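Local coordinates for amidohydrolase (Pseudomonas aeruginosa, PDB 2I5G), which probably acts as a metal-dependent dipeptidase of the membrane dipeptidase (peptidase M19) family, at residues 115-121 against 154-160; 222-226 against 281-285; 8-13 against 77-81; 182-186 against 231-235. The protein carries 2 engineered substitutions. All blocks are in the same frame, centred on the assembly; numbering follows the deposited sequence.

Contact 1: residues 115-121 against 154-160; sequences IVQMCYN and MCDLSHV
Asp156 O is met twice from the end of the neighbouring strand: Met118 N bonds to it at 3.0 Å, and Gln117 adds a weaker CA-H...O contact, CA to O 3.3 Å. Further back Val116 carries the ladder, its N bonding almost straight to Met154 O at 2.9 Å, while Asp156 N reaches Val116 O from above the carbonyl plane. These are rungs of a parallel pair, 113-117 with 154-156, joined by a beta-alpha-beta crossover through helix 139-151 in the TIM barrel of the M19 family. Gln117 extends with CG anti to its N (chi1 -168°), which carries CG across the Asp156 carboxylate, 3.5 Å from OD2, with amide and carboxylate planes nearly parallel (11° apart). Its NE2 bonds to Gln93 O, and Asp156 OD1 takes Ser179 N. Past the strand ends, His159 folds back toward 115-121. Tyr120 CE1 sits 3.6 Å over the centre of the imidazole, although the ring planes are tilted by 38°. ND1 of His159 makes a weak bond to Asn121 OD1, and its NE2 pairs with His180 NE2. At the end of the type I turn 157-160, Val160 CG2 packs on Met118 CB at 3.7 Å.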
loop_
_atom_site.group_PDB
_atom_site.type_symbol
_atom_site.label_atom_id
_atom_site.label_comp_id
_atom_site.label_asym_id
_atom_site.label_seq_id
_atom_site.Cartn_x
_atom_site.Cartn_y
_atom_site.Cartn_z
ATOM N N ILE A 115 16.320 -10.543 -6.806
ATOM C CA ILE A 115 15.383 -9.989 -7.773
ATOM C C ILE A 115 14.050 -9.719 -7.079
ATOM O O ILE A 115 13.535 -10.563 -6.350
ATOM C CB ILE A 115 15.158 -10.959 -8.962
ATOM C CG1 ILE A 115 16.500 -11.307 -9.606
ATOM C CG2 ILE A 115 14.248 -10.311 -10.004
ATOM C CD1 ILE A 115 16.399 -12.175 -10.848
ATOM N N VAL A 116 13.496 -8.536 -7.301
ATOM C CA VAL A 116 12.232 -8.199 -6.677
ATOM C C VAL A 116 11.285 -7.522 -7.644
ATOM O O VAL A 116 11.637 -6.539 -8.283
ATOM C CB VAL A 116 12.445 -7.271 -5.468
ATOM C CG1 VAL A 116 11.113 -6.880 -4.864
ATOM C CG2 VAL A 116 13.305 -7.968 -4.431
ATOM N N GLN A 117 10.079 -8.068 -7.753
ATOM C CA GLN A 117 9.063 -7.494 -8.618
ATOM C C GLN A 117 8.483 -6.324 -7.827
ATOM O O GLN A 117 8.265 -6.439 -6.616
ATOM C CB GLN A 117 7.977 -8.530 -8.920
ATOM C CG GLN A 117 7.032 -8.118 -10.024
ATOM C CD GLN A 117 6.130 -9.249 -10.483
ATOM O OE1 GLN A 117 5.919 -9.433 -11.681
ATOM N NE2 GLN A 117 5.585 -10.006 -9.536
HETATM N N MSE A 118 8.244 -5.204 -8.500
HETATM C CA MSE A 118 7.716 -4.016 -7.839
HETATM C C MSE A 118 6.321 -4.194 -7.255
HETATM O O MSE A 118 6.062 -3.803 -6.120
HETATM C CB MSE A 118 7.717 -2.833 -8.807
HETATM C CG MSE A 118 8.589 -1.675 -8.357
HETATM SE SE MSE A 118 10.338 -2.272 -7.787
HETATM C CE MSE A 118 10.805 -3.227 -9.389
ATOM N N CYS A 119 5.420 -4.784 -8.029
ATOM C CA CYS A 119 4.058 -4.973 -7.565
ATOM C C CYS A 119 3.531 -6.310 -8.042
ATOM O O CYS A 119 4.184 -6.995 -8.834
ATOM C CB CYS A 119 3.164 -3.863 -8.115
ATOM S SG CYS A 119 3.788 -2.182 -7.845
ATOM N N TYR A 120 2.344 -6.674 -7.563
ATOM C CA TYR A 120 1.717 -7.924 -7.963
ATOM C C TYR A 120 0.223 -7.761 -8.228
ATOM O O TYR A 120 -0.588 -7.833 -7.308
ATOM C CB TYR A 120 1.917 -9.002 -6.897
ATOM C CG TYR A 120 1.578 -10.382 -7.415
ATOM C CD1 TYR A 120 2.456 -11.059 -8.269
ATOM C CD2 TYR A 120 0.355 -10.980 -7.118
ATOM C CE1 TYR A 120 2.124 -12.293 -8.819
ATOM C CE2 TYR A 120 0.008 -12.213 -7.663
ATOM C CZ TYR A 120 0.898 -12.866 -8.515
ATOM O OH TYR A 120 0.558 -14.083 -9.077
ATOM N N ASN A 121 -0.123 -7.528 -9.490
ATOM C CA ASN A 121 -1.513 -7.385 -9.927
ATOM C C ASN A 121 -2.288 -6.163 -9.451
ATOM O O ASN A 121 -2.947 -5.502 -10.252
ATOM C CB ASN A 121 -2.315 -8.635 -9.551
ATOM C CG ASN A 121 -1.665 -9.912 -10.039
ATOM O OD1 ASN A 121 -0.708 -9.880 -10.824
ATOM N ND2 ASN A 121 -2.185 -11.054 -9.580
HETATM N N MSE A 154 17.749 -6.437 -8.471
HETATM C CA MSE A 154 17.134 -6.095 -9.741
HETATM C C MSE A 154 15.629 -5.875 -9.670
HETATM O O MSE A 154 14.908 -6.622 -9.000
HETATM C CB MSE A 154 17.453 -7.180 -10.761
HETATM C CG MSE A 154 16.807 -6.963 -12.108
HETATM SE SE MSE A 154 17.595 -8.087 -13.461
HETATM C CE MSE A 154 17.367 -6.893 -14.967
ATOM N N CYS A 155 15.168 -4.842 -10.373
ATOM C CA CYS A 155 13.752 -4.485 -10.432
ATOM C C CYS A 155 13.044 -5.314 -11.497
ATOM O O CYS A 155 13.472 -5.356 -12.653
ATOM C CB CYS A 155 13.595 -3.003 -10.769
ATOM S SG CYS A 155 14.274 -1.855 -9.547
ATOM N N ASP A 156 11.960 -5.969 -11.100
ATOM C CA ASP A 156 11.180 -6.804 -12.005
ATOM C C ASP A 156 9.818 -6.141 -12.194
ATOM O O ASP A 156 9.266 -5.561 -11.249
ATOM C CB ASP A 156 11.035 -8.214 -11.414
ATOM C CG ASP A 156 10.285 -9.165 -12.333
ATOM O OD1 ASP A 156 10.530 -9.135 -13.559
ATOM O OD2 ASP A 156 9.462 -9.956 -11.823
ATOM N N LEU A 157 9.280 -6.226 -13.412
ATOM C CA LEU A 157 8.007 -5.585 -13.723
ATOM C C LEU A 157 6.991 -6.432 -14.474
ATOM O O LEU A 157 6.016 -5.898 -15.004
ATOM C CB LEU A 157 8.267 -4.315 -14.525
ATOM C CG LEU A 157 9.219 -3.287 -13.911
ATOM C CD1 LEU A 157 9.648 -2.319 -14.993
ATOM C CD2 LEU A 157 8.554 -2.560 -12.747
ATOM N N SER A 158 7.195 -7.741 -14.521
ATOM C CA SER A 158 6.259 -8.614 -15.233
ATOM C C SER A 158 4.785 -8.405 -14.860
ATOM O O SER A 158 3.924 -8.337 -15.735
ATOM C CB SER A 158 6.629 -10.088 -15.016
ATOM O OG SER A 158 7.864 -10.403 -15.634
ATOM N N HIS A 159 4.505 -8.301 -13.563
ATOM C CA HIS A 159 3.135 -8.135 -13.076
ATOM C C HIS A 159 2.751 -6.682 -12.766
ATOM O O HIS A 159 1.642 -6.413 -12.299
ATOM C CB HIS A 159 2.925 -9.013 -11.829
ATOM C CG HIS A 159 3.016 -10.489 -12.097
ATOM N ND1 HIS A 159 1.915 -11.259 -12.407
ATOM C CD2 HIS A 159 4.077 -11.333 -12.104
ATOM C CE1 HIS A 159 2.292 -12.513 -12.590
ATOM N NE2 HIS A 159 3.599 -12.584 -12.412
ATOM N N VAL A 160 3.660 -5.744 -13.030
ATOM C CA VAL A 160 3.378 -4.335 -12.775
ATOM C C VAL A 160 2.653 -3.692 -13.966
ATOM O O VAL A 160 2.895 -4.046 -15.121
ATOM C CB VAL A 160 4.677 -3.544 -12.481
ATOM C CG1 VAL A 160 4.340 -2.093 -12.156
ATOM C CG2 VAL A 160 5.425 -4.181 -11.320
#

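Contact 2: residues 222-226 against 281-285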
loop_
_atom_site.group_PDB
_atom_site.type_symbol
_atom_site.label_atom_id
_atom_site.label_comp_id
_atom_site.label_asym_id
_atom_site.label_seq_id
_atom_site.Cartn_x
_atom_site.Cartn_y
_atom_site.Cartn_z
ATOM N N ASP A 222 -3.586 -25.328 -26.207
ATOM C CA ASP A 222 -3.319 -26.086 -27.424
ATOM C C ASP A 222 -1.945 -25.719 -27.982
ATOM O O ASP A 222 -1.569 -26.142 -29.078
ATOM C CB ASP A 222 -4.389 -25.792 -28.472
ATOM C CG ASP A 222 -5.699 -26.472 -28.166
ATOM O OD1 ASP A 222 -6.688 -26.200 -28.876
ATOM O OD2 ASP A 222 -5.741 -27.285 -27.221
ATOM N N SER A 223 -1.204 -24.926 -27.216
ATOM C CA SER A 223 0.116 -24.491 -27.631
ATOM C C SER A 223 1.130 -25.633 -27.548
ATOM O O SER A 223 0.951 -26.591 -26.790
ATOM C CB SER A 223 0.570 -23.322 -26.756
ATOM O OG SER A 223 -0.349 -22.245 -26.833
ATOM N N THR A 224 2.188 -25.524 -28.343
ATOM C CA THR A 224 3.241 -26.526 -28.360
ATOM C C THR A 224 4.581 -25.841 -28.128
ATOM O O THR A 224 4.678 -24.611 -28.134
ATOM C CB THR A 224 3.297 -27.264 -29.707
ATOM O OG1 THR A 224 3.772 -26.376 -30.725
ATOM C CG2 THR A 224 1.914 -27.762 -30.089
ATOM N N ILE A 225 5.613 -26.648 -27.929
ATOM C CA ILE A 225 6.949 -26.138 -27.683
ATOM C C ILE A 225 7.308 -25.108 -28.760
ATOM O O ILE A 225 7.963 -24.106 -28.479
ATOM C CB ILE A 225 7.958 -27.340 -27.624
ATOM C CG1 ILE A 225 9.018 -27.091 -26.548
ATOM C CG2 ILE A 225 8.581 -27.597 -28.982
ATOM C CD1 ILE A 225 9.924 -25.944 -26.820
ATOM N N ASP A 226 6.837 -25.340 -29.983
ATOM C CA ASP A 226 7.092 -24.442 -31.116
ATOM C C ASP A 226 6.395 -23.094 -30.996
ATOM O O ASP A 226 6.933 -22.075 -31.419
ATOM C CB ASP A 226 6.653 -25.100 -32.422
ATOM C CG ASP A 226 7.611 -26.174 -32.883
ATOM O OD1 ASP A 226 8.711 -25.819 -33.352
ATOM O OD2 ASP A 226 7.265 -27.370 -32.769
ATOM N N PRO A 281 2.838 -25.769 -22.635
ATOM C CA PRO A 281 2.983 -26.173 -24.034
ATOM C C PRO A 281 3.528 -27.587 -24.142
ATOM O O PRO A 281 4.387 -27.985 -23.361
ATOM C CB PRO A 281 3.945 -25.134 -24.588
ATOM C CG PRO A 281 3.574 -23.914 -23.823
ATOM C CD PRO A 281 3.455 -24.451 -22.412
ATOM N N LEU A 282 3.016 -28.343 -25.105
ATOM C CA LEU A 282 3.457 -29.715 -25.309
ATOM C C LEU A 282 4.900 -29.716 -25.790
ATOM O O LEU A 282 5.247 -29.024 -26.744
ATOM C CB LEU A 282 2.557 -30.409 -26.330
ATOM C CG LEU A 282 2.946 -31.827 -26.758
ATOM C CD1 LEU A 282 3.054 -32.758 -25.554
ATOM C CD2 LEU A 282 1.901 -32.332 -27.740
ATOM N N GLY A 283 5.737 -30.492 -25.115
ATOM C CA GLY A 283 7.137 -30.549 -25.475
ATOM C C GLY A 283 7.975 -29.979 -24.345
ATOM O O GLY A 283 9.198 -30.149 -24.313
ATOM N N ILE A 284 7.319 -29.288 -23.417
ATOM C CA ILE A 284 8.011 -28.711 -22.268
ATOM C C ILE A 284 7.045 -28.497 -21.102
ATOM O O ILE A 284 6.865 -27.384 -20.616
ATOM C CB ILE A 284 8.721 -27.380 -22.651
ATOM C CG1 ILE A 284 9.611 -26.926 -21.492
ATOM C CG2 ILE A 284 7.695 -26.316 -23.046
ATOM C CD1 ILE A 284 10.538 -25.786 -21.835
ATOM N N ARG A 285 6.427 -29.594 -20.664
ATOM C CA ARG A 285 5.467 -29.591 -19.564
ATOM C C ARG A 285 6.141 -29.679 -18.190
ATOM O O ARG A 285 5.538 -29.333 -17.176
ATOM C CB ARG A 285 4.496 -30.766 -19.721
ATOM C CG ARG A 285 3.603 -30.696 -20.935
ATOM C CD ARG A 285 2.267 -30.056 -20.596
ATOM N NE ARG A 285 1.350 -30.039 -21.738
ATOM C CZ ARG A 285 0.896 -31.123 -22.366
ATOM N NH1 ARG A 285 1.271 -32.334 -21.978
ATOM N NH2 ARG A 285 0.045 -30.998 -23.378
#
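Ile225 N drives into Leu282 O at 2.7 Å, and Leu282 N answers with a bond of 3.2 Å to Ser223 O, so a single bridge of two backbone bonds clamps the start of helix 225-239 to the turn 281-284. That turn is type II; Gly283 at its third position has backbone angles that suit glycine, and the lack of a side chain also gives Ile225 CB room to come within 3.9 Å of Gly283 CA. Ile284, the last residue of the turn, has CG1 anti to its backbone N (chi1 -171°), which leaves the branch methyl CG2 to meet Ile225 CG1 at 3.8 Å. Ile225 also leans on Leu293 and Thr296 of helix 291-299. Pro281 sets its CB against the Thr224 carbonyl, 3.7 Å from Thr224 O. Thr224 is the N-cap: with chi1 at 70°, OG1 is swung between N and carbonyl carbon and accepts a weak bond from Asp226 N, while Thr224 N donates to Asp227 OD2. Asp226 itself forms a salt bridge with Arg300. Side chains thus serve the amides of Thr224 and, weakly, Asp226, whereas Ile225 N is satisfied by Leu282 O, tying the helix start to a loop more than fifty residues further along the chain.

Contact 3: residues 8-13 against 77-81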
loop_
_atom_site.group_PDB
_atom_site.type_symbol
_atom_site.label_atom_id
_atom_site.label_comp_id
_atom_site.label_asym_id
_atom_site.label_seq_id
_atom_site.Cartn_x
_atom_site.Cartn_y
_atom_site.Cartn_z
ATOM N N ALA A 8 24.031 -29.145 -22.836
ATOM C CA ALA A 8 24.939 -29.637 -21.808
ATOM C C ALA A 8 26.125 -28.713 -21.581
ATOM O O ALA A 8 26.472 -28.411 -20.444
ATOM C CB ALA A 8 25.433 -31.034 -22.170
ATOM N N ASP A 9 26.749 -28.275 -22.667
ATOM C CA ASP A 9 27.901 -27.387 -22.590
ATOM C C ASP A 9 27.429 -25.937 -22.512
ATOM O O ASP A 9 28.090 -25.033 -23.026
ATOM C CB ASP A 9 28.785 -27.572 -23.830
ATOM C CG ASP A 9 30.117 -26.836 -23.722
ATOM O OD1 ASP A 9 30.973 -27.262 -22.916
ATOM O OD2 ASP A 9 30.310 -25.829 -24.442
ATOM N N SER A 10 26.293 -25.704 -21.864
ATOM C CA SER A 10 25.784 -24.342 -21.781
ATOM C C SER A 10 25.208 -23.943 -20.430
ATOM O O SER A 10 24.818 -24.789 -19.620
ATOM C CB SER A 10 24.731 -24.119 -22.869
ATOM O OG SER A 10 24.429 -22.743 -23.001
ATOM N N ILE A 11 25.175 -22.634 -20.198
ATOM C CA ILE A 11 24.632 -22.068 -18.973
ATOM C C ILE A 11 23.151 -21.856 -19.213
ATOM O O ILE A 11 22.766 -20.984 -19.989
ATOM C CB ILE A 11 25.250 -20.696 -18.661
ATOM C CG1 ILE A 11 26.756 -20.836 -18.457
ATOM C CG2 ILE A 11 24.587 -20.096 -17.425
ATOM C CD1 ILE A 11 27.120 -21.752 -17.317
ATOM N N VAL A 12 22.313 -22.664 -18.577
ATOM C CA VAL A 12 20.880 -22.495 -18.757
ATOM C C VAL A 12 20.315 -21.878 -17.490
ATOM O O VAL A 12 20.605 -22.323 -16.377
ATOM C CB VAL A 12 20.171 -23.848 -19.103
ATOM C CG1 VAL A 12 21.187 -24.982 -19.153
ATOM C CG2 VAL A 12 19.057 -24.143 -18.111
ATOM N N ILE A 13 19.524 -20.830 -17.671
ATOM C CA ILE A 13 18.927 -20.116 -16.557
ATOM C C ILE A 13 17.461 -19.861 -16.823
ATOM O O ILE A 13 17.064 -19.658 -17.968
ATOM C CB ILE A 13 19.647 -18.771 -16.335
ATOM C CG1 ILE A 13 21.069 -19.040 -15.828
ATOM C CG2 ILE A 13 18.855 -17.899 -15.368
ATOM C CD1 ILE A 13 21.888 -17.800 -15.569
ATOM N N ILE A 77 26.893 -18.889 -10.101
ATOM C CA ILE A 77 26.345 -19.526 -11.285
ATOM C C ILE A 77 27.408 -20.365 -11.975
ATOM O O ILE A 77 27.142 -21.474 -12.419
ATOM C CB ILE A 77 25.798 -18.479 -12.247
ATOM C CG1 ILE A 77 24.698 -17.692 -11.540
ATOM C CG2 ILE A 77 25.264 -19.146 -13.495
ATOM C CD1 ILE A 77 23.921 -16.770 -12.432
ATOM N N ARG A 78 28.620 -19.830 -12.052
ATOM C CA ARG A 78 29.738 -20.531 -12.667
ATOM C C ARG A 78 30.088 -21.728 -11.796
ATOM O O ARG A 78 30.434 -22.797 -12.299
ATOM C CB ARG A 78 30.943 -19.589 -12.800
ATOM C CG ARG A 78 32.296 -20.288 -12.916
ATOM C CD ARG A 78 33.389 -19.341 -13.417
ATOM N NE ARG A 78 33.424 -18.058 -12.708
ATOM C CZ ARG A 78 33.876 -17.878 -11.468
ATOM N NH1 ARG A 78 34.346 -18.901 -10.764
ATOM N NH2 ARG A 78 33.865 -16.661 -10.933
ATOM N N LYS A 79 29.977 -21.547 -10.485
ATOM C CA LYS A 79 30.277 -22.620 -9.548
ATOM C C LYS A 79 29.277 -23.764 -9.704
ATOM O O LYS A 79 29.661 -24.932 -9.788
ATOM C CB LYS A 79 30.239 -22.093 -8.115
ATOM C CG LYS A 79 30.514 -23.164 -7.079
ATOM C CD LYS A 79 30.340 -22.663 -5.651
ATOM C CE LYS A 79 31.367 -21.597 -5.293
ATOM N NZ LYS A 79 31.174 -21.091 -3.901
ATOM N N ALA A 80 27.995 -23.424 -9.750
ATOM C CA ALA A 80 26.950 -24.423 -9.890
ATOM C C ALA A 80 27.139 -25.268 -11.150
ATOM O O ALA A 80 26.966 -26.489 -11.129
ATOM C CB ALA A 80 25.593 -23.747 -9.916
ATOM N N LYS A 81 27.491 -24.620 -12.251
ATOM C CA LYS A 81 27.694 -25.333 -13.501
ATOM C C LYS A 81 28.872 -26.301 -13.391
ATOM O O LYS A 81 28.735 -27.497 -13.666
ATOM C CB LYS A 81 27.943 -24.331 -14.634
ATOM C CG LYS A 81 27.274 -24.680 -15.957
ATOM C CD LYS A 81 28.055 -25.689 -16.742
ATOM C CE LYS A 81 27.382 -25.956 -18.081
ATOM N NZ LYS A 81 26.041 -26.581 -17.919
#
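Ile11 and Lys81 mark where the two backbones come nearest, their CA atoms still 7.1 Å apart, so segment 8-13 runs past helix 74-82 with side chains bridging the gap. Lys81 does most of the bridging. Its chain bends at chi2 (-81°) and again at chi4 (-64°), bringing NZ round to two backbone carbonyls, Ser10 O at 2.8 Å and Ala8 O at 3.1 Å. The ammonium lies above the carbonyl plane of Ser10 and is tilted 32° from that of Ala8. Ala8 ends helix 5-8, and Asp9 is already off helical angles; the positive charge of the lysine is probably favourable beside the carbonyl of the helix's last residue, Ala8, and that of Ser10 just beyond. Ile13, farther along, opens strand 13-17, a strand of the TIM barrel; the contact therefore sits at the N-terminal end of the strands, away from the end that carries the active site in this fold. There the chemistry turns apolar. Ile11 crosses the aliphatic part of Lys81 at a slant, CD1 meeting CG and CB, and its CG2 touches Ile77 CG2 at 4.1 Å. Ile77 points toward the loop; its CD1 meets Ile13 CD1 at 3.9 Å, the two side chains crossing at about a right angle. Helix 304-323 also packs on these isoleucines, Val316 on Ile11 and Ile13 and Trp315 on Ile13.

Contact 4: residues 182-186 against 231-235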
loop_
_atom_site.group_PDB
_atom_site.type_symbol
_atom_site.label_atom_id
_atom_site.label_comp_id
_atom_site.label_asym_id
_atom_site.label_seq_id
_atom_site.Cartn_x
_atom_site.Cartn_y
_atom_site.Cartn_z
ATOM N N LEU A 182 4.700 -12.194 -21.983
ATOM C CA LEU A 182 4.462 -12.542 -23.369
ATOM C C LEU A 182 3.956 -11.335 -24.137
ATOM O O LEU A 182 3.370 -10.424 -23.559
ATOM C CB LEU A 182 3.455 -13.683 -23.451
ATOM C CG LEU A 182 4.038 -15.049 -23.099
ATOM C CD1 LEU A 182 2.934 -16.103 -23.061
ATOM C CD2 LEU A 182 5.096 -15.407 -24.132
ATOM N N PRO A 183 4.170 -11.319 -25.464
ATOM C CA PRO A 183 3.744 -10.218 -26.330
ATOM C C PRO A 183 2.237 -10.131 -26.524
ATOM O O PRO A 183 1.590 -11.120 -26.863
ATOM C CB PRO A 183 4.471 -10.523 -27.627
ATOM C CG PRO A 183 4.388 -12.008 -27.677
ATOM C CD PRO A 183 4.760 -12.407 -26.265
ATOM N N SER A 184 1.678 -8.944 -26.309
ATOM C CA SER A 184 0.247 -8.753 -26.493
ATOM C C SER A 184 -0.055 -8.668 -27.991
ATOM O O SER A 184 -1.210 -8.598 -28.405
ATOM C CB SER A 184 -0.214 -7.484 -25.775
ATOM O OG SER A 184 0.550 -6.374 -26.188
ATOM N N GLY A 185 1.005 -8.679 -28.796
ATOM C CA GLY A 185 0.849 -8.635 -30.236
ATOM C C GLY A 185 0.451 -10.009 -30.744
ATOM O O GLY A 185 0.264 -10.219 -31.941
ATOM N N LEU A 186 0.330 -10.958 -29.819
ATOM C CA LEU A 186 -0.072 -12.318 -30.160
ATOM C C LEU A 186 -1.329 -12.696 -29.375
ATOM O O LEU A 186 -2.147 -13.479 -29.846
ATOM C CB LEU A 186 1.054 -13.300 -29.838
ATOM C CG LEU A 186 2.371 -13.069 -30.573
ATOM C CD1 LEU A 186 3.403 -14.086 -30.112
ATOM C CD2 LEU A 186 2.144 -13.178 -32.074
ATOM N N ALA A 231 6.915 -17.151 -29.966
ATOM C CA ALA A 231 6.799 -15.957 -29.146
ATOM C C ALA A 231 8.183 -15.425 -28.787
ATOM O O ALA A 231 8.394 -14.217 -28.733
ATOM C CB ALA A 231 5.993 -16.261 -27.880
ATOM N N ILE A 232 9.128 -16.329 -28.553
ATOM C CA ILE A 232 10.484 -15.927 -28.205
ATOM C C ILE A 232 11.164 -15.233 -29.374
ATOM O O ILE A 232 12.017 -14.361 -29.181
ATOM C CB ILE A 232 11.327 -17.144 -27.751
ATOM C CG1 ILE A 232 10.820 -17.627 -26.390
ATOM C CG2 ILE A 232 12.807 -16.773 -27.663
ATOM C CD1 ILE A 232 11.538 -18.809 -25.859
ATOM N N GLU A 233 10.782 -15.606 -30.588
ATOM C CA GLU A 233 11.365 -14.996 -31.772
ATOM C C GLU A 233 10.690 -13.650 -32.051
ATOM O O GLU A 233 11.336 -12.712 -32.519
ATOM C CB GLU A 233 11.227 -15.952 -32.958
ATOM C CG GLU A 233 11.903 -17.294 -32.687
ATOM C CD GLU A 233 11.563 -18.380 -33.707
ATOM O OE1 GLU A 233 10.373 -18.533 -34.057
ATOM O OE2 GLU A 233 12.493 -19.095 -34.142
ATOM N N TYR A 234 9.398 -13.558 -31.741
ATOM C CA TYR A 234 8.645 -12.325 -31.940
ATOM C C TYR A 234 9.267 -11.251 -31.061
ATOM O O TYR A 234 9.501 -10.130 -31.505
ATOM C CB TYR A 234 7.178 -12.521 -31.535
ATOM C CG TYR A 234 6.297 -11.293 -31.669
ATOM C CD1 TYR A 234 5.633 -11.005 -32.857
ATOM C CD2 TYR A 234 6.126 -10.417 -30.599
ATOM C CE1 TYR A 234 4.814 -9.869 -32.980
ATOM C CE2 TYR A 234 5.313 -9.282 -30.709
ATOM C CZ TYR A 234 4.658 -9.013 -31.902
ATOM O OH TYR A 234 3.842 -7.898 -31.999
ATOM N N VAL A 235 9.543 -11.607 -29.808
ATOM C CA VAL A 235 10.124 -10.671 -28.851
ATOM C C VAL A 235 11.541 -10.291 -29.230
ATOM O O VAL A 235 11.922 -9.126 -29.136
ATOM C CB VAL A 235 10.132 -11.256 -27.401
ATOM C CG1 VAL A 235 10.925 -10.346 -26.466
ATOM C CG2 VAL A 235 8.708 -11.397 -26.887
HETATM O O HOH W 1 0.942 -8.247 -33.654
#
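Pro183 plugs a hollow on helix 225-239 formed by Ala231, Tyr234 and Val235. In the TIM barrel this joins the loop following strand 177-181 to the helix that leads from strand 207-210 to strand 244-246. The proline ring enters with CB against Tyr234 CD2, at 3.4 Å, and with CD toward Val235 CG2, 4.1 Å away. Ala231 offers the low spot beside it: its small CB lets two leucines settle from the loop, Leu182 through CD2 at 3.9 Å and Leu186 through CD1 at 4.1 Å. The other branch of Leu186, CD2, lies over one face of the Tyr234 ring, 4.1 Å above the plane and toward the rim. Tyr234 is the long bump in return. With CG anti to the backbone N (chi1 179°) the ring is carried out from the helix to the loop, bringing OH to 3.6 Å from Gly185 CA, where no side chain blocks it. A turn closed by Leu186 N to Pro183 O presents Pro183 and Leu186 to the helix. The hydroxyl bonds to Asp195 OD1, and a water that donates to Gly185 O at 2.7 Å also gives a weak bond to Tyr234 OH at 3.4 Å.

How the contacts relate
Contact 1 is the core of the set: wholly buried, about 9 Å from the chain's centre, and the only one of the four contacts in which two barrel strands pair, through a ladder of backbone bonds. The other three are partly buried, with centres about 16 to 19 Å out. Contacts 2 and 4 both use helix 225-239, the first at its N-terminus through backbone bonds, the second along its side through apolar fit and a water; their nearest atoms are about 5 Å apart, and their segments alternate along the chain. Contact 3 lies across the chain's centre from contact 1 and combines isoleucine packing with a lysine bound to carbonyls.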